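Local coordinates for protein D-alanine--D-alanine ligase (PDB 5D8D) that probably joins two D-alanine molecules into D-alanyl-D-alanine at the expense of ATP, a step of peptidoglycan precursor synthesis in cell wall formation, at residues A[6-10]-A[300-304]; A[18-24]-A[64-68]; A[193-197]-A[283-288]; A[234-239]-A[263-267]. All blocks are in the same frame, centred on the assembly; numbering follows the deposited sequence.

Contact 1 of 4, residues A[6-10]-A[300-304]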
loop_
_atom_site.group_PDB
_atom_site.type_symbol
_atom_site.label_atom_id
_atom_site.label_comp_id
_atom_site.label_asym_id
_atom_site.label_seq_id
_atom_site.Cartn_x
_atom_site.Cartn_y
_atom_site.Cartn_z
ATOM N N LYS A 6 26.477 -19.415 1.146
ATOM C CA LYS A 6 25.750 -18.546 0.205
ATOM C C LYS A 6 24.610 -17.746 0.814
ATOM O O LYS A 6 24.459 -16.590 0.477
ATOM C CB LYS A 6 25.200 -19.420 -0.935
ATOM C CG LYS A 6 24.466 -18.723 -2.071
ATOM C CD LYS A 6 24.689 -19.476 -3.386
ATOM C CE LYS A 6 23.779 -19.038 -4.535
ATOM N NZ LYS A 6 22.569 -19.917 -4.687
ATOM N N PHE A 7 23.822 -18.368 1.693
ATOM C CA PHE A 7 22.648 -17.741 2.351
ATOM C C PHE A 7 22.811 -17.385 3.830
ATOM O O PHE A 7 21.966 -16.631 4.366
ATOM C CB PHE A 7 21.398 -18.624 2.219
ATOM C CG PHE A 7 21.006 -18.913 0.795
ATOM C CD1 PHE A 7 20.413 -17.936 0.007
ATOM C CD2 PHE A 7 21.212 -20.168 0.237
ATOM C CE1 PHE A 7 20.039 -18.215 -1.308
ATOM C CE2 PHE A 7 20.832 -20.447 -1.065
ATOM C CZ PHE A 7 20.248 -19.463 -1.835
ATOM N N GLY A 8 23.838 -17.913 4.507
ATOM C CA GLY A 8 24.017 -17.576 5.918
ATOM C C GLY A 8 22.772 -18.007 6.699
ATOM O O GLY A 8 22.176 -19.032 6.370
ATOM N N LYS A 9 22.367 -17.234 7.716
ATOM C CA LYS A 9 21.283 -17.681 8.611
ATOM C C LYS A 9 19.982 -17.214 8.023
ATOM O O LYS A 9 19.832 -16.029 7.828
ATOM C CB LYS A 9 21.450 -17.187 10.039
ATOM C CG LYS A 9 22.573 -17.876 10.780
ATOM C CD LYS A 9 22.612 -17.534 12.264
ATOM C CE LYS A 9 21.630 -18.373 13.071
ATOM N NZ LYS A 9 21.106 -17.595 14.231
ATOM N N VAL A 10 19.060 -18.144 7.700
ATOM C CA VAL A 10 17.780 -17.748 7.152
ATOM C C VAL A 10 16.677 -18.006 8.117
ATOM O O VAL A 10 16.642 -19.044 8.730
ATOM C CB VAL A 10 17.514 -18.190 5.676
ATOM C CG1 VAL A 10 18.645 -18.987 5.064
ATOM C CG2 VAL A 10 16.136 -18.780 5.466
ATOM N N LEU A 300 14.248 -18.225 -2.552
ATOM C CA LEU A 300 15.208 -17.595 -1.656
ATOM C C LEU A 300 16.317 -16.835 -2.420
ATOM O O LEU A 300 16.921 -15.910 -1.895
ATOM C CB LEU A 300 15.839 -18.664 -0.744
ATOM C CG LEU A 300 16.713 -18.172 0.400
ATOM C CD1 LEU A 300 15.935 -17.212 1.284
ATOM C CD2 LEU A 300 17.173 -19.358 1.215
ATOM N N GLU A 301 16.604 -17.256 -3.645
ATOM C CA GLU A 301 17.652 -16.626 -4.461
ATOM C C GLU A 301 17.343 -15.179 -4.801
ATOM O O GLU A 301 18.253 -14.407 -4.968
ATOM C CB GLU A 301 17.914 -17.431 -5.726
ATOM C CG GLU A 301 18.912 -18.553 -5.501
ATOM C CD GLU A 301 19.026 -19.476 -6.690
ATOM O OE1 GLU A 301 18.215 -19.294 -7.619
ATOM O OE2 GLU A 301 19.921 -20.365 -6.683
ATOM N N GLN A 302 16.075 -14.798 -4.819
ATOM C CA GLN A 302 15.692 -13.376 -4.931
ATOM C C GLN A 302 16.346 -12.516 -3.879
ATOM O O GLN A 302 16.484 -11.322 -4.122
ATOM C CB GLN A 302 14.192 -13.132 -4.774
ATOM C CG GLN A 302 13.267 -13.911 -5.710
ATOM C CD GLN A 302 11.886 -14.243 -5.078
ATOM O OE1 GLN A 302 11.385 -13.519 -4.195
ATOM N NE2 GLN A 302 11.259 -15.310 -5.564
ATOM N N THR A 303 16.708 -13.088 -2.713
ATOM C CA THR A 303 17.277 -12.277 -1.635
ATOM C C THR A 303 18.762 -11.933 -1.773
ATOM O O THR A 303 19.308 -11.323 -0.854
ATOM C CB THR A 303 16.989 -12.891 -0.225
ATOM O OG1 THR A 303 17.729 -14.096 0.026
ATOM C CG2 THR A 303 15.561 -13.189 -0.074
ATOM N N LEU A 304 19.418 -12.322 -2.878
ATOM C CA LEU A 304 20.865 -12.090 -3.085
ATOM C C LEU A 304 21.107 -10.859 -3.950
ATOM O O LEU A 304 20.204 -10.448 -4.709
ATOM C CB LEU A 304 21.517 -13.314 -3.750
ATOM C CG LEU A 304 21.536 -14.623 -2.926
ATOM C CD1 LEU A 304 21.847 -15.824 -3.802
ATOM C CD2 LEU A 304 22.486 -14.595 -1.743
#

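Contact 2 of 4, residues A[18-24]-A[64-68]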
loop_
_atom_site.group_PDB
_atom_site.type_symbol
_atom_site.label_atom_id
_atom_site.label_comp_id
_atom_site.label_asym_id
_atom_site.label_seq_id
_atom_site.Cartn_x
_atom_site.Cartn_y
_atom_site.Cartn_z
ATOM N N SER A 18 -2.714 -14.101 11.943
ATOM C CA SER A 18 -3.904 -14.052 11.108
ATOM C C SER A 18 -4.864 -15.272 11.224
ATOM O O SER A 18 -4.565 -16.297 11.829
ATOM C CB SER A 18 -3.500 -13.847 9.661
ATOM O OG SER A 18 -3.067 -15.032 9.061
ATOM N N ALA A 19 -6.028 -15.122 10.614
ATOM C CA ALA A 19 -6.981 -16.225 10.428
ATOM C C ALA A 19 -6.340 -17.451 9.753
ATOM O O ALA A 19 -6.731 -18.581 10.039
ATOM C CB ALA A 19 -8.175 -15.749 9.600
ATOM N N GLU A 20 -5.342 -17.199 8.903
ATOM C CA GLU A 20 -4.645 -18.222 8.125
ATOM C C GLU A 20 -3.367 -18.769 8.833
ATOM O O GLU A 20 -2.526 -19.377 8.209
ATOM C CB GLU A 20 -4.282 -17.629 6.768
ATOM C CG GLU A 20 -5.484 -17.112 5.954
ATOM C CD GLU A 20 -6.076 -15.762 6.418
ATOM O OE1 GLU A 20 -7.207 -15.411 5.980
ATOM O OE2 GLU A 20 -5.427 -15.048 7.230
ATOM N N ARG A 21 -3.221 -18.550 10.132
ATOM C CA ARG A 21 -2.087 -19.077 10.869
ATOM C C ARG A 21 -1.820 -20.561 10.622
ATOM O O ARG A 21 -0.650 -20.952 10.381
ATOM C CB ARG A 21 -2.294 -18.836 12.377
ATOM C CG ARG A 21 -1.339 -19.553 13.288
ATOM C CD ARG A 21 -1.532 -19.155 14.740
ATOM N NE ARG A 21 -0.586 -19.919 15.540
ATOM C CZ ARG A 21 0.712 -19.635 15.681
ATOM N NH1 ARG A 21 1.272 -18.549 15.125
ATOM N NH2 ARG A 21 1.459 -20.456 16.392
ATOM N N ALA A 22 -2.874 -21.390 10.693
ATOM C CA ALA A 22 -2.708 -22.858 10.537
ATOM C C ALA A 22 -2.133 -23.224 9.169
ATOM O O ALA A 22 -1.200 -24.021 9.094
ATOM C CB ALA A 22 -4.009 -23.602 10.776
ATOM N N VAL A 23 -2.640 -22.587 8.113
ATOM C CA VAL A 23 -2.114 -22.778 6.779
ATOM C C VAL A 23 -0.641 -22.328 6.740
ATOM O O VAL A 23 0.214 -23.006 6.126
ATOM C CB VAL A 23 -2.978 -22.045 5.702
ATOM C CG1 VAL A 23 -2.387 -22.243 4.332
ATOM C CG2 VAL A 23 -4.405 -22.594 5.682
ATOM N N SER A 24 -0.343 -21.226 7.422
ATOM C CA SER A 24 1.024 -20.670 7.459
ATOM C C SER A 24 1.998 -21.632 8.156
ATOM O O SER A 24 3.082 -21.890 7.627
ATOM C CB SER A 24 1.032 -19.308 8.158
ATOM O OG SER A 24 2.306 -18.700 8.126
ATOM N N VAL A 64 6.388 -16.663 4.621
ATOM C CA VAL A 64 5.326 -17.571 4.286
ATOM C C VAL A 64 4.234 -17.414 5.355
ATOM O O VAL A 64 3.524 -18.363 5.709
ATOM C CB VAL A 64 5.995 -18.943 4.096
ATOM C CG1 VAL A 64 5.816 -19.873 5.271
ATOM C CG2 VAL A 64 5.647 -19.541 2.772
ATOM N N LEU A 65 4.074 -16.157 5.802
ATOM C CA LEU A 65 2.973 -15.713 6.659
ATOM C C LEU A 65 1.819 -15.315 5.765
ATOM O O LEU A 65 1.911 -14.339 5.075
ATOM C CB LEU A 65 3.384 -14.462 7.448
ATOM C CG LEU A 65 4.453 -14.615 8.509
ATOM C CD1 LEU A 65 5.058 -13.276 8.899
ATOM C CD2 LEU A 65 3.858 -15.299 9.731
ATOM N N HIS A 66 0.716 -16.039 5.808
ATOM C CA HIS A 66 -0.428 -15.684 5.010
ATOM C C HIS A 66 -1.366 -14.777 5.804
ATOM O O HIS A 66 -1.510 -14.919 7.034
ATOM C CB HIS A 66 -1.153 -16.932 4.542
ATOM C CG HIS A 66 -0.246 -17.961 3.980
ATOM N ND1 HIS A 66 0.520 -17.739 2.862
ATOM C CD2 HIS A 66 0.057 -19.204 4.398
ATOM C CE1 HIS A 66 1.234 -18.813 2.593
ATOM N NE2 HIS A 66 0.979 -19.714 3.516
ATOM N N GLY A 67 -1.999 -13.858 5.070
ATOM C CA GLY A 67 -2.991 -12.939 5.611
ATOM C C GLY A 67 -2.422 -11.773 6.419
ATOM O O GLY A 67 -1.242 -11.438 6.336
ATOM N N ARG A 68 -3.303 -11.184 7.215
ATOM C CA ARG A 68 -3.056 -9.989 8.010
ATOM C C ARG A 68 -1.760 -10.170 8.783
ATOM O O ARG A 68 -1.532 -11.178 9.426
ATOM C CB ARG A 68 -4.305 -9.703 8.880
ATOM C CG ARG A 68 -4.259 -8.696 10.045
ATOM C CD ARG A 68 -4.036 -9.404 11.389
ATOM N NE ARG A 68 -4.987 -9.070 12.462
ATOM C CZ ARG A 68 -4.806 -8.148 13.422
ATOM N NH1 ARG A 68 -3.710 -7.372 13.479
ATOM N NH2 ARG A 68 -5.765 -7.980 14.342
#

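Contact 3 of 4, residues A[193-197]-A[283-288]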
loop_
_atom_site.group_PDB
_atom_site.type_symbol
_atom_site.label_atom_id
_atom_site.label_comp_id
_atom_site.label_asym_id
_atom_site.label_seq_id
_atom_site.Cartn_x
_atom_site.Cartn_y
_atom_site.Cartn_z
ATOM N N PRO A 193 6.162 -15.622 -15.465
ATOM C CA PRO A 193 4.996 -16.537 -15.384
ATOM C C PRO A 193 5.344 -18.006 -15.575
ATOM O O PRO A 193 6.164 -18.356 -16.411
ATOM C CB PRO A 193 4.102 -16.086 -16.546
ATOM C CG PRO A 193 4.771 -14.863 -17.139
ATOM C CD PRO A 193 6.205 -14.926 -16.766
ATOM N N LEU A 194 4.715 -18.849 -14.780
ATOM C CA LEU A 194 4.859 -20.273 -14.858
ATOM C C LEU A 194 3.584 -20.783 -15.565
ATOM O O LEU A 194 2.617 -20.034 -15.710
ATOM C CB LEU A 194 5.012 -20.858 -13.428
ATOM C CG LEU A 194 6.341 -20.573 -12.715
ATOM C CD1 LEU A 194 6.276 -20.962 -11.230
ATOM C CD2 LEU A 194 7.479 -21.297 -13.413
ATOM N N PRO A 195 3.572 -22.060 -16.003
ATOM C CA PRO A 195 2.406 -22.661 -16.682
ATOM C C PRO A 195 1.118 -22.415 -15.946
ATOM O O PRO A 195 1.106 -22.472 -14.714
ATOM C CB PRO A 195 2.724 -24.157 -16.647
ATOM C CG PRO A 195 4.195 -24.214 -16.669
ATOM C CD PRO A 195 4.653 -23.049 -15.842
ATOM N N VAL A 196 0.056 -22.146 -16.685
ATOM C CA VAL A 196 -1.204 -21.727 -16.048
ATOM C C VAL A 196 -1.948 -22.936 -15.484
ATOM O O VAL A 196 -1.706 -24.055 -15.894
ATOM C CB VAL A 196 -2.079 -20.718 -16.881
ATOM C CG1 VAL A 196 -1.429 -20.226 -18.153
ATOM C CG2 VAL A 196 -3.485 -21.181 -17.115
ATOM N N ILE A 197 -2.816 -22.699 -14.502
ATOM C CA ILE A 197 -3.570 -23.749 -13.884
ATOM C C ILE A 197 -5.028 -23.351 -13.830
ATOM O O ILE A 197 -5.317 -22.315 -13.260
ATOM C CB ILE A 197 -3.079 -24.002 -12.462
ATOM C CG1 ILE A 197 -1.657 -24.548 -12.513
ATOM C CG2 ILE A 197 -4.024 -24.994 -11.742
ATOM C CD1 ILE A 197 -1.052 -24.820 -11.139
ATOM N N LYS A 283 2.813 -27.001 -7.861
ATOM C CA LYS A 283 2.246 -27.612 -9.073
ATOM C C LYS A 283 2.856 -26.999 -10.330
ATOM O O LYS A 283 3.419 -27.695 -11.191
ATOM C CB LYS A 283 0.711 -27.418 -9.140
ATOM C CG LYS A 283 -0.193 -28.620 -8.945
ATOM C CD LYS A 283 -0.253 -29.152 -7.499
ATOM C CE LYS A 283 -1.666 -29.651 -7.122
ATOM N NZ LYS A 283 -1.684 -30.706 -6.070
ATOM N N ALA A 284 2.739 -25.681 -10.429
ATOM C CA ALA A 284 3.102 -24.992 -11.646
ATOM C C ALA A 284 4.606 -24.992 -11.841
ATOM O O ALA A 284 5.068 -25.009 -12.975
ATOM C CB ALA A 284 2.582 -23.574 -11.617
ATOM N N ALA A 285 5.364 -24.946 -10.746
ATOM C CA ALA A 285 6.829 -24.952 -10.813
ATOM C C ALA A 285 7.351 -26.333 -11.265
ATOM O O ALA A 285 8.276 -26.432 -12.071
ATOM C CB ALA A 285 7.422 -24.568 -9.458
ATOM N N LYS A 286 6.723 -27.383 -10.740
ATOM C CA LYS A 286 6.973 -28.779 -11.127
ATOM C C LYS A 286 6.716 -29.032 -12.639
ATOM O O LYS A 286 7.487 -29.732 -13.286
ATOM C CB LYS A 286 6.114 -29.714 -10.266
ATOM C CG LYS A 286 6.612 -31.145 -10.249
ATOM C CD LYS A 286 5.579 -32.115 -9.697
ATOM C CE LYS A 286 5.495 -32.110 -8.206
ATOM N NZ LYS A 286 4.305 -32.912 -7.792
ATOM N N ALA A 287 5.686 -28.416 -13.212
ATOM C CA ALA A 287 5.447 -28.534 -14.632
ATOM C C ALA A 287 6.550 -27.954 -15.513
ATOM O O ALA A 287 6.443 -28.003 -16.725
ATOM C CB ALA A 287 4.134 -27.878 -14.989
ATOM N N VAL A 288 7.575 -27.366 -14.929
ATOM C CA VAL A 288 8.654 -26.772 -15.706
ATOM C C VAL A 288 10.031 -27.174 -15.150
ATOM O O VAL A 288 11.034 -26.602 -15.525
ATOM C CB VAL A 288 8.398 -25.232 -15.773
ATOM C CG1 VAL A 288 9.164 -24.423 -14.721
ATOM C CG2 VAL A 288 8.620 -24.708 -17.176
#

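Contact 4 of 4, residues A[234-239]-A[263-267]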
loop_
_atom_site.group_PDB
_atom_site.type_symbol
_atom_site.label_atom_id
_atom_site.label_comp_id
_atom_site.label_asym_id
_atom_site.label_seq_id
_atom_site.Cartn_x
_atom_site.Cartn_y
_atom_site.Cartn_z
ATOM N N LYS A 234 -0.693 -15.657 -24.176
ATOM C CA LYS A 234 -1.324 -14.362 -24.104
ATOM C C LYS A 234 -1.780 -14.029 -22.667
ATOM O O LYS A 234 -1.603 -12.913 -22.197
ATOM C CB LYS A 234 -2.471 -14.276 -25.136
ATOM C CG LYS A 234 -2.869 -12.898 -25.652
ATOM C CD LYS A 234 -1.747 -11.825 -25.685
ATOM C CE LYS A 234 -0.551 -12.147 -26.591
ATOM N NZ LYS A 234 -0.969 -12.269 -28.016
ATOM N N LEU A 235 -2.366 -15.000 -21.986
ATOM C CA LEU A 235 -2.763 -14.852 -20.585
ATOM C C LEU A 235 -1.540 -14.600 -19.689
ATOM O O LEU A 235 -1.592 -13.766 -18.803
ATOM C CB LEU A 235 -3.470 -16.099 -20.070
ATOM C CG LEU A 235 -4.702 -16.042 -19.171
ATOM C CD1 LEU A 235 -4.633 -17.194 -18.181
ATOM C CD2 LEU A 235 -4.929 -14.743 -18.423
ATOM N N GLN A 236 -0.446 -15.297 -19.934
ATOM C CA GLN A 236 0.788 -15.105 -19.138
ATOM C C GLN A 236 1.392 -13.699 -19.327
ATOM O O GLN A 236 1.793 -13.063 -18.368
ATOM C CB GLN A 236 1.835 -16.177 -19.482
ATOM C CG GLN A 236 1.421 -17.577 -19.064
ATOM C CD GLN A 236 2.365 -18.646 -19.552
ATOM O OE1 GLN A 236 2.801 -18.649 -20.702
ATOM N NE2 GLN A 236 2.684 -19.573 -18.678
ATOM N N ALA A 237 1.419 -13.222 -20.567
ATOM C CA ALA A 237 1.823 -11.833 -20.873
ATOM C C ALA A 237 0.944 -10.804 -20.164
ATOM O O ALA A 237 1.419 -9.850 -19.561
ATOM C CB ALA A 237 1.773 -11.600 -22.371
ATOM N N LEU A 238 -0.347 -11.003 -20.236
ATOM C CA LEU A 238 -1.280 -10.122 -19.568
ATOM C C LEU A 238 -1.033 -10.081 -18.051
ATOM O O LEU A 238 -0.983 -9.012 -17.442
ATOM C CB LEU A 238 -2.705 -10.585 -19.863
ATOM C CG LEU A 238 -3.795 -9.767 -19.208
ATOM C CD1 LEU A 238 -3.798 -8.391 -19.855
ATOM C CD2 LEU A 238 -5.157 -10.457 -19.318
ATOM N N CYS A 239 -0.873 -11.270 -17.466
ATOM C CA CYS A 239 -0.638 -11.418 -16.036
ATOM C C CYS A 239 0.732 -10.884 -15.640
ATOM O O CYS A 239 0.890 -10.375 -14.551
ATOM C CB CYS A 239 -0.818 -12.875 -15.594
ATOM S SG CYS A 239 -2.537 -13.404 -15.717
ATOM N N ASN A 263 -12.357 -13.445 -23.827
ATOM C CA ASN A 263 -11.609 -12.364 -23.196
ATOM C C ASN A 263 -11.117 -12.717 -21.793
ATOM O O ASN A 263 -11.806 -13.403 -21.016
ATOM C CB ASN A 263 -12.472 -11.119 -23.051
ATOM C CG ASN A 263 -12.987 -10.620 -24.364
ATOM O OD1 ASN A 263 -12.204 -10.393 -25.280
ATOM N ND2 ASN A 263 -14.312 -10.441 -24.465
ATOM N N PHE A 264 -9.951 -12.187 -21.451
ATOM C CA PHE A 264 -9.437 -12.377 -20.129
ATOM C C PHE A 264 -9.857 -11.225 -19.228
ATOM O O PHE A 264 -9.932 -10.091 -19.655
ATOM C CB PHE A 264 -7.947 -12.556 -20.201
ATOM C CG PHE A 264 -7.530 -13.695 -21.083
ATOM C CD1 PHE A 264 -8.050 -14.980 -20.881
ATOM C CD2 PHE A 264 -6.610 -13.499 -22.095
ATOM C CE1 PHE A 264 -7.668 -16.032 -21.695
ATOM C CE2 PHE A 264 -6.228 -14.548 -22.918
ATOM C CZ PHE A 264 -6.759 -15.817 -22.720
ATOM N N TRP A 265 -10.134 -11.547 -17.973
ATOM C CA TRP A 265 -10.445 -10.573 -16.959
ATOM C C TRP A 265 -9.631 -10.863 -15.681
ATOM O O TRP A 265 -9.777 -11.923 -15.094
ATOM C CB TRP A 265 -11.920 -10.644 -16.669
ATOM C CG TRP A 265 -12.761 -10.262 -17.848
ATOM C CD1 TRP A 265 -13.376 -11.105 -18.691
ATOM C CD2 TRP A 265 -13.083 -8.931 -18.302
ATOM N NE1 TRP A 265 -14.073 -10.408 -19.637
ATOM C CE2 TRP A 265 -13.906 -9.069 -19.430
ATOM C CE3 TRP A 265 -12.760 -7.641 -17.859
ATOM C CZ2 TRP A 265 -14.405 -7.967 -20.143
ATOM C CZ3 TRP A 265 -13.265 -6.537 -18.561
ATOM C CH2 TRP A 265 -14.073 -6.712 -19.694
ATOM N N LEU A 266 -8.798 -9.905 -15.256
ATOM C CA LEU A 266 -7.984 -10.038 -14.059
ATOM C C LEU A 266 -8.799 -9.956 -12.771
ATOM O O LEU A 266 -9.625 -9.058 -12.611
ATOM C CB LEU A 266 -6.932 -8.967 -14.027
ATOM C CG LEU A 266 -5.900 -9.010 -15.140
ATOM C CD1 LEU A 266 -5.252 -7.642 -15.199
ATOM C CD2 LEU A 266 -4.838 -10.050 -14.902
ATOM N N LEU A 267 -8.529 -10.886 -11.844
ATOM C CA LEU A 267 -9.318 -11.038 -10.620
ATOM C C LEU A 267 -8.603 -10.494 -9.375
ATOM O O LEU A 267 -9.152 -9.649 -8.663
ATOM C CB LEU A 267 -9.728 -12.495 -10.427
ATOM C CG LEU A 267 -11.158 -12.946 -10.771
ATOM C CD1 LEU A 267 -11.856 -12.127 -11.832
ATOM C CD2 LEU A 267 -11.173 -14.428 -11.139
#

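Contact 1 of 4, residues A[6-10]-A[300-304]
Phe-7 and Leu-300 bring the two ends of the chain together, at the edge of the Rossmann-like N-terminal domain of the ligase. Phe-7 closes helix 3-7, Gly-8 leaves the helix with positive phi, and Val-10 already belongs to strand 9-13; from the other side come the last part of helix 292-301 and the type I turn Glu-301 to Leu-304. The side chains of Phe-7 and Leu-300 arrive from opposite directions and overlap. CD2 of Leu-300 lies over one face of the ring in a CH-pi contact, 3.9 Å from the centroid of Phe-7 and 16° off the normal. The opposite face is covered from within its own segment by CG of Lys-6, above the ring centre, which leaves the ring sandwiched between two aliphatic groups. At the rim, near the ring plane, CG of Glu-301 is 4.0 Å from CZ of Phe-7, while CD1 of Leu-304 approaches CE1 obliquely. Leu-300 also meets Val-10 tip to tip, CD2 to CG1 at 4.1 Å.

The Lys-6 chain leaves CB opposite the main-chain nitrogen (chi1 -177°) and bends at chi2 and chi4, which carries it across Phe-7 toward Glu-301. There NZ of Lys-6 and OE2 of Glu-301 form a salt bridge at 3.3 Å whose hydrogen bond is weak. Arg-60 of strand 60-63 lies beside Leu-300 and Leu-304 and donates to both Phe-7 O and Thr-303 OG1. The chain just before the turn is held at Leu-300 O, which accepts from the backbone N of Thr-303 and, at 2.8 Å, from Thr-303 OG1 in the carbonyl plane.

Contact 2 of 4, residues A[18-24]-A[64-68]
The N-terminal start of helix 21-37 rests on the loop that follows strand 60-63 of the parallel sheet, where Ser-18 and Ser-24 each bond to a carbonyl of residues 64-68. Ser-18 OG donates to His-66 O at 2.6 Å, with a C=O...O angle of 149° and the donor tilted from the carbonyl plane. The same hydroxyl oxygen accepts from Glu-20 N at 3.1 Å, forming an ST turn just ahead of the helix. One turn into the helix from Glu-20 at the N-cap, Ser-24 OG donates to Val-64 O at 2.7 Å, while Gly-15 N is a further partner of this hydroxyl.

The imidazole of His-66 lies beside Val-23 and Ser-24. Its CD2 comes to 3.5 Å from Ser-24 CA, and the side chains of Val-23 and His-66 cross at about a right angle, CG1 3.9 Å from CD2. Val-64 O lies over one face of the ring, offset toward the rim. Both ring nitrogens are engaged beyond the contact, ND1 with Val-272 O and NE2 with Ser-27 OG, so the rotation of the ring is fixed. The contact borders the probable active site: the His-66 side chain is about 6 Å from that of Asn-270, a predicted magnesium ligand. Glu-20 OE2 lies 3.6 Å from Gly-67 CA, and its other oxygen is close to the carboxylate of Glu-144, in the predicted ATP-binding region. The two serine-carbonyl bonds hold the loop against the helix through neutral partners.

Contact 3 of 4, residues A[193-197]-A[283-288]
Ala-284 CB packs into the bend of residues 193-197, meeting Leu-194, Pro-195 and Ile-197 at once. Its methyl lies 3.6 Å from Pro-195 O and 3.9 Å from Ile-197 CD1, and is 4.1 Å from Leu-194 CB. The small side chain lets the helix come close: the CA atoms of Pro-195 and Ala-284 are 5.6 Å apart. Beyond this shared alanine, the three spread over residues 283-288. Ile-197, with CG1 anti to its carbonyl carbon (chi1 -66°) and an extended chi2, lays CD1 3.7 Å from CB of Lys-283, the two side chains crossing at about a right angle; the remainder of the lysine chain turns from the strand. Leu-194 divides its methyls, CD1 going to the backbone of Ala-285 at its CA and CD2 to Val-288 CG1 at 3.8 Å, again nearly at right angles. The pyrrolidine ring of Pro-195 packs against residues 284-287, its CD 3.5 Å from Ala-284 O and its CG 4.0 Å from Ala-287 CB.

The side chains that meet are apolar, and the carbonyl oxygens they touch are in van der Waals contact; polar ties come from further out. Backbone bonds of Leu-194 with Ser-187 and of Ile-197 with Thr-185 hold the bent segment on strand 181-189, while Ser-187 also touches Ala-284. On the helix side, Tyr-221 lies against Lys-283 and Tyr-290 against Ala-285. Helix 280-286 is thus packed on an outermost strand, 192-198, whose course is broken, of the four-stranded antiparallel sheet in the C-terminal part of the ATP-grasp fold.

Contact 4 of 4, residues A[234-239]-A[263-267]
The phenyl ring of Phe-264 carries Leu-235 over one face and Lys-234 at its edge. CG of Leu-235 stands almost above the ring centre, 3.9 Å from the centroid of Phe-264 and 11° off the normal, a CH-pi contact; CD2 of the same leucine lies 3.9 Å from CG of Phe-264, toward the attachment of the ring. Near the ring plane, CB of Lys-234 is 4.4 Å from CE2 of Phe-264. Leu-238 approaches obliquely, with CD2 3.6 Å from CB of Phe-264. With CG of Phe-264 anti to its carbonyl carbon (chi1 -57°), the ring lies alongside the helix and covers Leu-235.

Two residues further along the strand, Leu-266 takes over: its CD2 lies 4.1 Å from SG of Cys-239 and 4.4 Å from CG of Leu-238. Trp-265 between them points away from the helix, in the alternation expected of a strand, and its NE1 is hydrogen-bonded to Asp-259. The axes of helix 234-239 and strand 264-267 are 10.0 Å apart and inclined at 40°. Helix 229-245 thereby covers one face of the antiparallel sheet of the ATP-grasp fold: Leu-235 and Cys-239 also touch Ile-186 of strand 181-189, Cys-239 and Leu-266 meet Ile-254 of strand 252-259, and Pro-113 lies against Leu-238.

Overall arrangement
From the N terminus, contact 1 closes the widest loop, joining helix 3-7 and strand 9-13 of the N-terminal domain to helix 292-301 at the other end of the chain; the other three contacts nest inside it. Contact 2 closes first, within the N-terminal domain, joining the start of helix 21-37 to the loop after strand 60-63. It is in series with contacts 3 and 4. Contact 3 ties strand 192-198 to helix 280-286, and contact 4, nested within it, ties helix 229-245 to strand 264-270. These two touch through Gln-236, whose NE2 probably bonds to Leu-194 O, and both reach the same antiparallel sheet. Contacts 2 and 4 lie on opposite sides of the chain's centre.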